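Local coordinates for protein L-amino acid deaminase (Proteus vulgaris, PDB 5I39) that probably deaminates L-amino acids oxidatively at the membrane, as an FAD-dependent oxidoreductase that carries its flavin-adenine dinucleotide bound in the fold, at residues A[41-46]-A[64-69]; A[208-213]-A[221-226]; A[261-266]-A[342-347]. One frame throughout, in Å; residues are numbered along the deposited sequence.

Interaction 1 of 3, residues A[41-46]-A[64-69]; sequences VVVGAG and VIVEKG. With FAD (flavin-adenine dinucleotide), chain B.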
loop_
_atom_site.group_PDB
_atom_site.type_symbol
_atom_site.label_atom_id
_atom_site.label_comp_id
_atom_site.label_asym_id
_atom_site.label_seq_id
_atom_site.Cartn_x
_atom_site.Cartn_y
_atom_site.Cartn_z
ATOM N N VAL A 41 1.470 -15.459 15.282
ATOM C CA VAL A 41 1.287 -15.973 13.927
ATOM C C VAL A 41 0.528 -14.929 13.117
ATOM O O VAL A 41 -0.523 -14.444 13.536
ATOM C CB VAL A 41 0.567 -17.334 13.910
ATOM C CG1 VAL A 41 0.310 -17.801 12.479
ATOM C CG2 VAL A 41 1.407 -18.364 14.653
ATOM N N VAL A 42 1.084 -14.586 11.958
ATOM C CA VAL A 42 0.498 -13.613 11.048
ATOM C C VAL A 42 -0.054 -14.370 9.845
ATOM O O VAL A 42 0.645 -15.183 9.245
ATOM C CB VAL A 42 1.562 -12.593 10.598
ATOM C CG1 VAL A 42 1.008 -11.623 9.561
ATOM C CG2 VAL A 42 2.117 -11.825 11.789
ATOM N N VAL A 43 -1.314 -14.101 9.519
ATOM C CA VAL A 43 -1.955 -14.668 8.337
ATOM C C VAL A 43 -1.798 -13.676 7.186
ATOM O O VAL A 43 -2.427 -12.612 7.186
ATOM C CB VAL A 43 -3.448 -14.956 8.600
ATOM C CG1 VAL A 43 -4.121 -15.529 7.359
ATOM C CG2 VAL A 43 -3.606 -15.908 9.779
ATOM N N GLY A 44 -0.952 -14.033 6.220
ATOM C CA GLY A 44 -0.748 -13.245 5.003
ATOM C C GLY A 44 0.626 -12.596 4.925
ATOM O O GLY A 44 1.049 -11.904 5.857
ATOM N N ALA A 45 1.316 -12.824 3.803
ATOM C CA ALA A 45 2.621 -12.212 3.522
ATOM C C ALA A 45 2.529 -11.159 2.411
ATOM O O ALA A 45 3.330 -11.145 1.471
ATOM C CB ALA A 45 3.652 -13.275 3.175
ATOM N N GLY A 46 1.538 -10.280 2.527
ATOM C CA GLY A 46 1.546 -9.009 1.807
ATOM C C GLY A 46 2.244 -7.964 2.659
ATOM O O GLY A 46 2.828 -8.272 3.704
ATOM N N VAL A 64 5.884 -15.998 13.041
ATOM C CA VAL A 64 5.728 -16.822 11.855
ATOM C C VAL A 64 4.601 -16.231 11.018
ATOM O O VAL A 64 3.525 -15.947 11.540
ATOM C CB VAL A 64 5.411 -18.289 12.220
ATOM C CG1 VAL A 64 4.930 -19.085 11.009
ATOM C CG2 VAL A 64 6.641 -18.955 12.817
ATOM N N ILE A 65 4.858 -16.053 9.724
ATOM C CA ILE A 65 3.819 -15.697 8.762
ATOM C C ILE A 65 3.463 -16.955 7.985
ATOM O O ILE A 65 4.354 -17.673 7.517
ATOM C CB ILE A 65 4.255 -14.605 7.757
ATOM C CG1 ILE A 65 4.763 -13.357 8.488
ATOM C CG2 ILE A 65 3.092 -14.257 6.824
ATOM C CD1 ILE A 65 5.224 -12.233 7.584
ATOM N N VAL A 66 2.166 -17.202 7.829
ATOM C CA VAL A 66 1.685 -18.239 6.920
ATOM C C VAL A 66 1.005 -17.558 5.732
ATOM O O VAL A 66 0.214 -16.625 5.903
ATOM C CB VAL A 66 0.791 -19.290 7.625
ATOM C CG1 VAL A 66 1.615 -20.052 8.652
ATOM C CG2 VAL A 66 -0.447 -18.676 8.269
ATOM N N GLU A 67 1.359 -18.017 4.533
ATOM C CA GLU A 67 0.947 -17.405 3.275
ATOM C C GLU A 67 0.455 -18.516 2.353
ATOM O O GLU A 67 1.193 -19.460 2.060
ATOM C CB GLU A 67 2.136 -16.655 2.658
ATOM C CG GLU A 67 1.988 -16.254 1.193
ATOM C CD GLU A 67 0.754 -15.424 0.918
ATOM O OE1 GLU A 67 0.647 -14.316 1.487
ATOM O OE2 GLU A 67 -0.098 -15.880 0.121
ATOM N N LYS A 68 -0.789 -18.400 1.899
ATOM C CA LYS A 68 -1.439 -19.456 1.112
ATOM C C LYS A 68 -0.817 -19.627 -0.277
ATOM O O LYS A 68 -0.844 -20.724 -0.828
ATOM C CB LYS A 68 -2.954 -19.211 1.007
ATOM C CG LYS A 68 -3.362 -18.000 0.183
ATOM C CD LYS A 68 -4.873 -17.875 0.053
ATOM C CE LYS A 68 -5.283 -16.602 -0.674
ATOM N NZ LYS A 68 -4.650 -16.441 -2.015
ATOM N N GLY A 69 -0.284 -18.547 -0.841
ATOM C CA GLY A 69 0.375 -18.577 -2.145
ATOM C C GLY A 69 1.834 -18.197 -2.007
ATOM O O GLY A 69 2.536 -18.708 -1.136
HETATM P PA FAD B . -2.101 -8.459 0.017
HETATM O O1A FAD B . -3.161 -8.889 -1.004
HETATM O O2A FAD B . -0.834 -7.897 -0.598
HETATM O O5B FAD B . -1.633 -9.674 0.930
HETATM C C5B FAD B . -2.541 -10.502 1.641
HETATM C C4B FAD B . -1.944 -11.896 1.595
HETATM O O4B FAD B . -2.726 -12.763 2.442
HETATM C C3B FAD B . -1.987 -12.491 0.186
HETATM O O3B FAD B . -0.660 -12.762 -0.264
HETATM C C2B FAD B . -2.859 -13.742 0.373
HETATM O O2B FAD B . -2.479 -14.839 -0.479
HETATM C C1B FAD B . -2.696 -14.045 1.852
HETATM N N9A FAD B . -3.781 -14.813 2.469
HETATM C C8A FAD B . -5.072 -14.550 2.407
HETATM N N7A FAD B . -5.798 -15.421 3.138
HETATM C C5A FAD B . -4.907 -16.253 3.660
HETATM C C6A FAD B . -4.964 -17.425 4.530
HETATM N N6A FAD B . -6.149 -17.881 4.981
HETATM N N1A FAD B . -3.811 -18.032 4.874
HETATM C C2A FAD B . -2.624 -17.576 4.452
HETATM N N3A FAD B . -2.489 -16.525 3.635
HETATM C C4A FAD B . -3.579 -15.856 3.239
HETATM N N1 FAD B . -1.635 1.619 -2.120
HETATM C C2 FAD B . -0.858 2.705 -2.055
HETATM O O2 FAD B . -0.457 3.068 -0.934
HETATM N N3 FAD B . -0.524 3.392 -3.175
HETATM C C4 FAD B . -0.945 3.078 -4.405
HETATM O O4 FAD B . -0.590 3.724 -5.380
HETATM C C4X FAD B . -1.823 1.910 -4.563
HETATM N N5 FAD B . -2.356 1.529 -5.755
HETATM C C5X FAD B . -2.997 0.360 -5.857
HETATM C C6 FAD B . -3.362 -0.160 -7.100
HETATM C C7 FAD B . -3.974 -1.404 -7.229
HETATM C C7M FAD B . -4.310 -1.963 -8.593
HETATM C C8 FAD B . -4.268 -2.194 -6.025
HETATM C C8M FAD B . -4.897 -3.564 -6.108
HETATM C C9 FAD B . -3.924 -1.666 -4.779
HETATM C C9A FAD B . -3.309 -0.426 -4.649
HETATM N N10 FAD B . -2.966 0.102 -3.397
HETATM C C10 FAD B . -2.119 1.203 -3.304
HETATM C "C1'" FAD B . -3.321 -0.584 -2.171
HETATM C "C2'" FAD B . -2.274 -1.512 -1.665
HETATM O "O2'" FAD B . -1.712 -2.218 -2.767
HETATM C "C3'" FAD B . -2.952 -2.455 -0.675
HETATM O "O3'" FAD B . -3.726 -1.719 0.308
HETATM C "C4'" FAD B . -1.975 -3.326 0.080
HETATM O "O4'" FAD B . -1.078 -3.976 -0.840
HETATM C "C5'" FAD B . -2.735 -4.368 0.880
HETATM O "O5'" FAD B . -1.752 -5.185 1.517
HETATM P P FAD B . -2.234 -6.544 2.256
HETATM O O1P FAD B . -1.012 -7.148 2.879
HETATM O O2P FAD B . -3.456 -6.251 3.101
HETATM O O3P FAD B . -2.820 -7.438 1.034
#
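E67 meets A45 through one carboxylate oxygen: A45 N donates to E67 OE1 at 2.8 Å, reaching it on the anti side and 16° out of the carboxylate plane. The same OE1 accepts FAD O3B at 2.7 Å, while E67 OE2 takes FAD O2B, also at 2.7 Å, so the carboxylate holds both ribose hydroxyls of the adenosine half. Behind it, G69 N donates to OE2 on its anti lone pair. With two donors on each oxygen, the group has little freedom to rotate. E67 CG stands anti to the backbone N (chi1 165°) and the chain bends at chi2, which carries the carboxylate back toward A45. K68 NZ gives FAD O2B a second partner, and W242 makes a cation-pi contact with this lysine.

G44 packs close against the ribose, its CA 3.3 Å from FAD O4B. On the I65 side of the sheet, I65 CG2 lies 3.3 Å from G44 O and also touches the A45 methyl. On the V41, V43 and V66 side, V43 CG1 packs on the adenine, 3.5 Å from FAD C6A.

Further out, strands 41-43 and 64-66 run parallel. V42 N bonds to V64 O, V66 N to V42 O and G44 N to V66 O, which brings the turn after strand 41-43 level with E67. I204 covers A45 and I65. With helix 47-58 between them, strands 40-43 and 63-66 form the beta-alpha-beta unit of a Rossmann-type dinucleotide fold, with a glycine-rich turn after the first strand and, at the end of the second, the acidic residue that binds the ribose.

Interaction 2 of 3, residues A[208-213]-A[221-226]; sequences CAARGL and SDVVTE. With FAD (flavin-adenine dinucleotide), chain B.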
loop_
_atom_site.group_PDB
_atom_site.type_symbol
_atom_site.label_atom_id
_atom_site.label_comp_id
_atom_site.label_asym_id
_atom_site.label_seq_id
_atom_site.Cartn_x
_atom_site.Cartn_y
_atom_site.Cartn_z
ATOM N N CYS A 208 0.853 -22.311 2.186
ATOM C CA CYS A 208 0.498 -22.700 3.547
ATOM C C CYS A 208 -0.645 -21.821 4.047
ATOM O O CYS A 208 -0.427 -20.803 4.702
ATOM C CB CYS A 208 1.725 -22.583 4.454
ATOM S SG CYS A 208 1.474 -23.145 6.153
ATOM N N ALA A 209 -1.867 -22.217 3.710
ATOM C CA ALA A 209 -3.058 -21.460 4.067
ATOM C C ALA A 209 -3.449 -21.697 5.513
ATOM O O ALA A 209 -3.493 -22.840 5.969
ATOM C CB ALA A 209 -4.216 -21.847 3.166
ATOM N N ALA A 210 -3.734 -20.615 6.231
ATOM C CA ALA A 210 -4.383 -20.703 7.529
ATOM C C ALA A 210 -5.855 -21.036 7.299
ATOM O O ALA A 210 -6.544 -20.340 6.556
ATOM C CB ALA A 210 -4.254 -19.392 8.285
ATOM N N ARG A 211 -6.312 -22.112 7.932
ATOM C CA ARG A 211 -7.699 -22.575 7.824
ATOM C C ARG A 211 -8.579 -22.109 8.977
ATOM O O ARG A 211 -9.775 -21.916 8.801
ATOM C CB ARG A 211 -7.743 -24.107 7.748
ATOM C CG ARG A 211 -6.985 -24.728 6.584
ATOM C CD ARG A 211 -7.454 -24.171 5.255
ATOM N NE ARG A 211 -7.013 -24.966 4.111
ATOM C CZ ARG A 211 -7.007 -24.544 2.847
ATOM N NH1 ARG A 211 -7.397 -23.306 2.533
ATOM N NH2 ARG A 211 -6.594 -25.361 1.882
ATOM N N GLY A 212 -8.003 -21.950 10.164
ATOM C CA GLY A 212 -8.779 -21.557 11.329
ATOM C C GLY A 212 -7.931 -21.503 12.577
ATOM O O GLY A 212 -6.695 -21.445 12.500
ATOM N N LEU A 213 -8.611 -21.533 13.720
ATOM C CA LEU A 213 -7.985 -21.457 15.032
ATOM C C LEU A 213 -8.458 -22.601 15.909
ATOM O O LEU A 213 -9.480 -23.240 15.637
ATOM C CB LEU A 213 -8.361 -20.147 15.730
ATOM C CG LEU A 213 -8.117 -18.837 14.993
ATOM C CD1 LEU A 213 -8.648 -17.676 15.819
ATOM C CD2 LEU A 213 -6.639 -18.653 14.697
ATOM N N SER A 221 -5.074 -21.013 21.120
ATOM C CA SER A 221 -4.028 -22.019 21.328
ATOM C C SER A 221 -3.264 -22.381 20.064
ATOM O O SER A 221 -2.097 -22.747 20.147
ATOM C CB SER A 221 -4.619 -23.291 21.944
ATOM O OG SER A 221 -5.471 -23.965 21.033
ATOM N N ASP A 222 -3.913 -22.309 18.905
ATOM C CA ASP A 222 -3.300 -22.723 17.649
ATOM C C ASP A 222 -3.841 -21.932 16.487
ATOM O O ASP A 222 -4.995 -21.512 16.500
ATOM C CB ASP A 222 -3.596 -24.195 17.341
ATOM C CG ASP A 222 -3.092 -25.136 18.401
ATOM O OD1 ASP A 222 -3.829 -25.352 19.387
ATOM O OD2 ASP A 222 -1.963 -25.648 18.250
ATOM N N VAL A 223 -2.996 -21.752 15.479
ATOM C CA VAL A 223 -3.457 -21.475 14.128
ATOM C C VAL A 223 -3.353 -22.792 13.371
ATOM O O VAL A 223 -2.292 -23.422 13.345
ATOM C CB VAL A 223 -2.633 -20.371 13.446
ATOM C CG1 VAL A 223 -3.041 -20.202 11.987
ATOM C CG2 VAL A 223 -2.826 -19.060 14.186
ATOM N N VAL A 224 -4.468 -23.208 12.781
ATOM C CA VAL A 224 -4.551 -24.457 12.040
ATOM C C VAL A 224 -4.325 -24.135 10.574
ATOM O O VAL A 224 -5.060 -23.342 9.989
ATOM C CB VAL A 224 -5.923 -25.135 12.238
ATOM C CG1 VAL A 224 -5.994 -26.457 11.479
ATOM C CG2 VAL A 224 -6.182 -25.374 13.717
ATOM N N THR A 225 -3.297 -24.739 9.990
ATOM C CA THR A 225 -2.984 -24.530 8.583
ATOM C C THR A 225 -3.243 -25.812 7.824
ATOM O O THR A 225 -3.554 -26.848 8.417
ATOM C CB THR A 225 -1.517 -24.083 8.351
ATOM O OG1 THR A 225 -0.631 -25.207 8.451
ATOM C CG2 THR A 225 -1.106 -22.996 9.335
ATOM N N GLU A 226 -3.101 -25.741 6.507
ATOM C CA GLU A 226 -3.152 -26.941 5.675
ATOM C C GLU A 226 -1.949 -27.880 5.927
ATOM O O GLU A 226 -2.035 -29.072 5.631
ATOM C CB GLU A 226 -3.272 -26.572 4.192
ATOM C CG GLU A 226 -2.023 -25.980 3.567
ATOM C CD GLU A 226 -2.249 -25.569 2.127
ATOM O OE1 GLU A 226 -2.455 -26.455 1.275
ATOM O OE2 GLU A 226 -2.220 -24.358 1.850
HETATM P PA FAD B . -2.101 -8.459 0.017
HETATM O O1A FAD B . -3.161 -8.889 -1.004
HETATM O O2A FAD B . -0.834 -7.897 -0.598
HETATM O O5B FAD B . -1.633 -9.674 0.930
HETATM C C5B FAD B . -2.541 -10.502 1.641
HETATM C C4B FAD B . -1.944 -11.896 1.595
HETATM O O4B FAD B . -2.726 -12.763 2.442
HETATM C C3B FAD B . -1.987 -12.491 0.186
HETATM O O3B FAD B . -0.660 -12.762 -0.264
HETATM C C2B FAD B . -2.859 -13.742 0.373
HETATM O O2B FAD B . -2.479 -14.839 -0.479
HETATM C C1B FAD B . -2.696 -14.045 1.852
HETATM N N9A FAD B . -3.781 -14.813 2.469
HETATM C C8A FAD B . -5.072 -14.550 2.407
HETATM N N7A FAD B . -5.798 -15.421 3.138
HETATM C C5A FAD B . -4.907 -16.253 3.660
HETATM C C6A FAD B . -4.964 -17.425 4.530
HETATM N N6A FAD B . -6.149 -17.881 4.981
HETATM N N1A FAD B . -3.811 -18.032 4.874
HETATM C C2A FAD B . -2.624 -17.576 4.452
HETATM N N3A FAD B . -2.489 -16.525 3.635
HETATM C C4A FAD B . -3.579 -15.856 3.239
HETATM N N1 FAD B . -1.635 1.619 -2.120
HETATM C C2 FAD B . -0.858 2.705 -2.055
HETATM O O2 FAD B . -0.457 3.068 -0.934
HETATM N N3 FAD B . -0.524 3.392 -3.175
HETATM C C4 FAD B . -0.945 3.078 -4.405
HETATM O O4 FAD B . -0.590 3.724 -5.380
HETATM C C4X FAD B . -1.823 1.910 -4.563
HETATM N N5 FAD B . -2.356 1.529 -5.755
HETATM C C5X FAD B . -2.997 0.360 -5.857
HETATM C C6 FAD B . -3.362 -0.160 -7.100
HETATM C C7 FAD B . -3.974 -1.404 -7.229
HETATM C C7M FAD B . -4.310 -1.963 -8.593
HETATM C C8 FAD B . -4.268 -2.194 -6.025
HETATM C C8M FAD B . -4.897 -3.564 -6.108
HETATM C C9 FAD B . -3.924 -1.666 -4.779
HETATM C C9A FAD B . -3.309 -0.426 -4.649
HETATM N N10 FAD B . -2.966 0.102 -3.397
HETATM C C10 FAD B . -2.119 1.203 -3.304
HETATM C "C1'" FAD B . -3.321 -0.584 -2.171
HETATM C "C2'" FAD B . -2.274 -1.512 -1.665
HETATM O "O2'" FAD B . -1.712 -2.218 -2.767
HETATM C "C3'" FAD B . -2.952 -2.455 -0.675
HETATM O "O3'" FAD B . -3.726 -1.719 0.308
HETATM C "C4'" FAD B . -1.975 -3.326 0.080
HETATM O "O4'" FAD B . -1.078 -3.976 -0.840
HETATM C "C5'" FAD B . -2.735 -4.368 0.880
HETATM O "O5'" FAD B . -1.752 -5.185 1.517
HETATM P P FAD B . -2.234 -6.544 2.256
HETATM O O1P FAD B . -1.012 -7.148 2.879
HETATM O O2P FAD B . -3.456 -6.251 3.101
HETATM O O3P FAD B . -2.820 -7.438 1.034
#
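V224 O takes two amides of the facing strand, R211 N at 2.7 Å and G212 N at a longer 3.3 Å, both in the carbonyl plane. Two residues opposite one make a classic beta bulge. Beyond it V224 N returns a bond to G212 O, approaching from above the carbonyl plane. At the other end A209 and E226 are joined twice: A209 N donates to the anti lone pair of E226 OE2 at 2.9 Å, and E226 N bonds to A209 O. The E226 chain, extended beyond CG, reaches across to A209.

R211 passes E226 obliquely; its NH2 stays 4.3 Å from E226 OE1, with the oxygen well out of the guanidinium plane, so the charges are near but not bridged. A209 CB lies 3.5 Å above the plane of the R211 guanidinium, offset toward its rim. A210 CB meets V223 CG1 at 4.0 Å, L213 CD2 touches V223 CG2, and C208 SG rests against T225, whose hydroxyl bonds to G228 O.

A210 N donates to FAD N1A and A210 O accepts from FAD N6A at 2.9 Å. This pair reads adenine's Watson-Crick edge, probably recognised by main chain alone.

Interaction 3 of 3, residues A[261-266]-A[342-347]; sequences QSQQLI and DQWSGA. With FAD (flavin-adenine dinucleotide), chain B; EDO (1,2-ethanediol), chain K.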
loop_
_atom_site.group_PDB
_atom_site.type_symbol
_atom_site.label_atom_id
_atom_site.label_comp_id
_atom_site.label_asym_id
_atom_site.label_seq_id
_atom_site.Cartn_x
_atom_site.Cartn_y
_atom_site.Cartn_z
ATOM N N GLN A 261 -9.045 -2.373 -10.167
ATOM C CA GLN A 261 -8.318 -1.288 -10.818
ATOM C C GLN A 261 -7.275 -1.869 -11.760
ATOM O O GLN A 261 -6.623 -2.864 -11.430
ATOM C CB GLN A 261 -7.672 -0.410 -9.744
ATOM C CG GLN A 261 -6.986 0.850 -10.232
ATOM C CD GLN A 261 -6.746 1.831 -9.092
ATOM O OE1 GLN A 261 -7.687 2.391 -8.542
ATOM N NE2 GLN A 261 -5.495 2.025 -8.718
ATOM N N SER A 262 -7.156 -1.253 -12.939
ATOM C CA SER A 262 -6.168 -1.656 -13.940
ATOM C C SER A 262 -4.911 -0.801 -13.833
ATOM O O SER A 262 -4.956 0.334 -13.348
ATOM C CB SER A 262 -6.750 -1.551 -15.349
ATOM O OG SER A 262 -7.706 -2.571 -15.579
ATOM N N GLN A 263 -3.795 -1.367 -14.287
ATOM C CA GLN A 263 -2.486 -0.719 -14.246
ATOM C C GLN A 263 -1.703 -1.050 -15.500
ATOM O O GLN A 263 -1.861 -2.130 -16.076
ATOM C CB GLN A 263 -1.687 -1.206 -13.040
ATOM C CG GLN A 263 -2.295 -0.896 -11.688
ATOM C CD GLN A 263 -2.454 0.588 -11.417
ATOM O OE1 GLN A 263 -1.756 1.436 -11.975
ATOM N NE2 GLN A 263 -3.377 0.909 -10.559
ATOM N N GLN A 264 -0.851 -0.114 -15.903
ATOM C CA GLN A 264 0.022 -0.273 -17.060
ATOM C C GLN A 264 1.424 0.197 -16.710
ATOM O O GLN A 264 1.608 1.022 -15.810
ATOM C CB GLN A 264 -0.501 0.543 -18.238
ATOM C CG GLN A 264 -1.891 0.138 -18.692
ATOM C CD GLN A 264 -2.528 1.165 -19.602
ATOM O OE1 GLN A 264 -2.634 2.338 -19.246
ATOM N NE2 GLN A 264 -2.976 0.730 -20.771
ATOM N N LEU A 265 2.409 -0.345 -17.418
ATOM C CA LEU A 265 3.797 0.065 -17.274
ATOM C C LEU A 265 4.357 0.259 -18.670
ATOM O O LEU A 265 4.259 -0.647 -19.500
ATOM C CB LEU A 265 4.606 -0.987 -16.511
ATOM C CG LEU A 265 6.083 -0.651 -16.254
ATOM C CD1 LEU A 265 6.224 0.547 -15.330
ATOM C CD2 LEU A 265 6.828 -1.845 -15.678
ATOM N N ILE A 266 4.928 1.435 -18.926
ATOM C CA ILE A 266 5.515 1.756 -20.226
ATOM C C ILE A 266 6.979 2.141 -20.073
ATOM O O ILE A 266 7.422 2.558 -18.997
ATOM C CB ILE A 266 4.720 2.860 -20.971
ATOM C CG1 ILE A 266 4.788 4.213 -20.242
ATOM C CG2 ILE A 266 3.278 2.404 -21.172
ATOM C CD1 ILE A 266 4.163 5.363 -21.006
ATOM N N ASP A 342 3.963 -3.888 -19.642
ATOM C CA ASP A 342 3.007 -4.769 -18.994
ATOM C C ASP A 342 1.696 -4.049 -18.725
ATOM O O ASP A 342 1.628 -2.819 -18.710
ATOM C CB ASP A 342 3.586 -5.312 -17.676
ATOM C CG ASP A 342 3.133 -6.734 -17.366
ATOM O OD1 ASP A 342 2.050 -7.152 -17.826
ATOM O OD2 ASP A 342 3.877 -7.441 -16.657
ATOM N N GLN A 343 0.666 -4.851 -18.502
ATOM C CA GLN A 343 -0.687 -4.386 -18.279
ATOM C C GLN A 343 -1.367 -5.446 -17.423
ATOM O O GLN A 343 -1.328 -6.626 -17.761
ATOM C CB GLN A 343 -1.371 -4.238 -19.636
ATOM C CG GLN A 343 -2.805 -3.748 -19.628
ATOM C CD GLN A 343 -3.208 -3.207 -20.991
ATOM O OE1 GLN A 343 -2.842 -2.089 -21.342
ATOM N NE2 GLN A 343 -3.945 -3.998 -21.769
ATOM N N TRP A 344 -1.957 -5.038 -16.307
ATOM C CA TRP A 344 -2.543 -5.983 -15.364
ATOM C C TRP A 344 -3.655 -5.312 -14.581
ATOM O O TRP A 344 -3.923 -4.119 -14.757
ATOM C CB TRP A 344 -1.460 -6.534 -14.425
ATOM C CG TRP A 344 -0.912 -5.525 -13.454
ATOM C CD1 TRP A 344 -1.300 -5.350 -12.159
ATOM C CD2 TRP A 344 0.122 -4.564 -13.697
ATOM N NE1 TRP A 344 -0.581 -4.335 -11.583
ATOM C CE2 TRP A 344 0.310 -3.842 -12.498
ATOM C CE3 TRP A 344 0.910 -4.241 -14.812
ATOM C CZ2 TRP A 344 1.247 -2.808 -12.381
ATOM C CZ3 TRP A 344 1.848 -3.209 -14.696
ATOM C CH2 TRP A 344 2.005 -2.506 -13.486
ATOM N N SER A 345 -4.305 -6.094 -13.729
ATOM C CA SER A 345 -5.384 -5.625 -12.861
ATOM C C SER A 345 -5.194 -6.152 -11.447
ATOM O O SER A 345 -4.583 -7.204 -11.250
ATOM C CB SER A 345 -6.734 -6.094 -13.401
ATOM O OG SER A 345 -6.983 -5.527 -14.665
ATOM N N GLY A 346 -5.736 -5.431 -10.472
ATOM C CA GLY A 346 -5.671 -5.837 -9.081
ATOM C C GLY A 346 -7.010 -5.707 -8.392
ATOM O O GLY A 346 -7.797 -4.826 -8.720
ATOM N N ALA A 347 -7.245 -6.597 -7.432
ATOM C CA ALA A 347 -8.458 -6.619 -6.621
ATOM C C ALA A 347 -8.169 -6.047 -5.237
ATOM O O ALA A 347 -7.209 -6.458 -4.582
ATOM C CB ALA A 347 -8.963 -8.047 -6.487
HETATM P PA FAD B . -2.101 -8.459 0.017
HETATM O O1A FAD B . -3.161 -8.889 -1.004
HETATM O O2A FAD B . -0.834 -7.897 -0.598
HETATM O O5B FAD B . -1.633 -9.674 0.930
HETATM C C5B FAD B . -2.541 -10.502 1.641
HETATM C C4B FAD B . -1.944 -11.896 1.595
HETATM O O4B FAD B . -2.726 -12.763 2.442
HETATM C C3B FAD B . -1.987 -12.491 0.186
HETATM O O3B FAD B . -0.660 -12.762 -0.264
HETATM C C2B FAD B . -2.859 -13.742 0.373
HETATM O O2B FAD B . -2.479 -14.839 -0.479
HETATM C C1B FAD B . -2.696 -14.045 1.852
HETATM N N9A FAD B . -3.781 -14.813 2.469
HETATM C C8A FAD B . -5.072 -14.550 2.407
HETATM N N7A FAD B . -5.798 -15.421 3.138
HETATM C C5A FAD B . -4.907 -16.253 3.660
HETATM C C6A FAD B . -4.964 -17.425 4.530
HETATM N N6A FAD B . -6.149 -17.881 4.981
HETATM N N1A FAD B . -3.811 -18.032 4.874
HETATM C C2A FAD B . -2.624 -17.576 4.452
HETATM N N3A FAD B . -2.489 -16.525 3.635
HETATM C C4A FAD B . -3.579 -15.856 3.239
HETATM N N1 FAD B . -1.635 1.619 -2.120
HETATM C C2 FAD B . -0.858 2.705 -2.055
HETATM O O2 FAD B . -0.457 3.068 -0.934
HETATM N N3 FAD B . -0.524 3.392 -3.175
HETATM C C4 FAD B . -0.945 3.078 -4.405
HETATM O O4 FAD B . -0.590 3.724 -5.380
HETATM C C4X FAD B . -1.823 1.910 -4.563
HETATM N N5 FAD B . -2.356 1.529 -5.755
HETATM C C5X FAD B . -2.997 0.360 -5.857
HETATM C C6 FAD B . -3.362 -0.160 -7.100
HETATM C C7 FAD B . -3.974 -1.404 -7.229
HETATM C C7M FAD B . -4.310 -1.963 -8.593
HETATM C C8 FAD B . -4.268 -2.194 -6.025
HETATM C C8M FAD B . -4.897 -3.564 -6.108
HETATM C C9 FAD B . -3.924 -1.666 -4.779
HETATM C C9A FAD B . -3.309 -0.426 -4.649
HETATM N N10 FAD B . -2.966 0.102 -3.397
HETATM C C10 FAD B . -2.119 1.203 -3.304
HETATM C "C1'" FAD B . -3.321 -0.584 -2.171
HETATM C "C2'" FAD B . -2.274 -1.512 -1.665
HETATM O "O2'" FAD B . -1.712 -2.218 -2.767
HETATM C "C3'" FAD B . -2.952 -2.455 -0.675
HETATM O "O3'" FAD B . -3.726 -1.719 0.308
HETATM C "C4'" FAD B . -1.975 -3.326 0.080
HETATM O "O4'" FAD B . -1.078 -3.976 -0.840
HETATM C "C5'" FAD B . -2.735 -4.368 0.880
HETATM O "O5'" FAD B . -1.752 -5.185 1.517
HETATM P P FAD B . -2.234 -6.544 2.256
HETATM O O1P FAD B . -1.012 -7.148 2.879
HETATM O O2P FAD B . -3.456 -6.251 3.101
HETATM O O3P FAD B . -2.820 -7.438 1.034
HETATM C C1 EDO K . -5.281 3.029 -4.744
HETATM O O1 EDO K . -4.302 3.773 -4.008
HETATM C C2 EDO K . -6.676 3.597 -4.497
HETATM O O2 EDO K . -7.607 3.101 -5.473
#
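The indole of W344 lies under the side chain of the residue paired with it, Q263, whose CB sits over one face of the six-membered ring. This CH-pi contact puts CB 3.6 Å from the ring centroid, 26° off the normal. CG of W344 is between its backbone N and carbonyl carbon (chi1 69°), which swings the indole across to the neighbouring strand; L265 CB meets the ring edge in plane, 4.0 Å from W344 CZ3. W344 NE1 bonds to R78 O, and R16 makes a cation-pi contact with the ring.

On the opposite side of the sheet Q264 and Q343 lie side by side, pointing the same way. Q264 NE2 donates to Q343 OE1 at 2.9 Å, a nearly straight bond (173° at the hydrogen) in the plane of the donor amide; L321 O is a further acceptor for NE2.

The antiparallel ladder beneath is regular, with paired amide bonds at Q261-G346, Q263-W344 and L265-D342. Its first rungs border the flavin: Q261 NE2 comes within 3.5 Å of FAD C6. G346 C lies 3.8 Å from FAD C8M. Q261 NE2 also has a weak bond to V299 O. The Q264 and Q343 amides are thus tied together, while the dimethylbenzene end of the flavin meets glutamine side chains and the backbone of G346, consistent with this end being held largely by packing.

Along the chain the three contacts follow in series, each closing before the next opens, and all touch the same FAD. Interactions 1 and 2 are neighbours, with centres 10 Å apart: E67 O and C208 N make a probable hydrogen bond, and V41 packs on V223, so the three-stranded sheet containing 210-216 and 219-225 leans on the six-stranded Rossmann-type sheet. Interaction 3 belongs to the large mixed sheet, through strands 257-266 and 340-350, its centre 24 Å from interaction 1 and 32 Å from interaction 2. The adenosine site at interactions 1 and 2 and the flavin site at interaction 3 are thus built from different sheets, joined by the extended FAD.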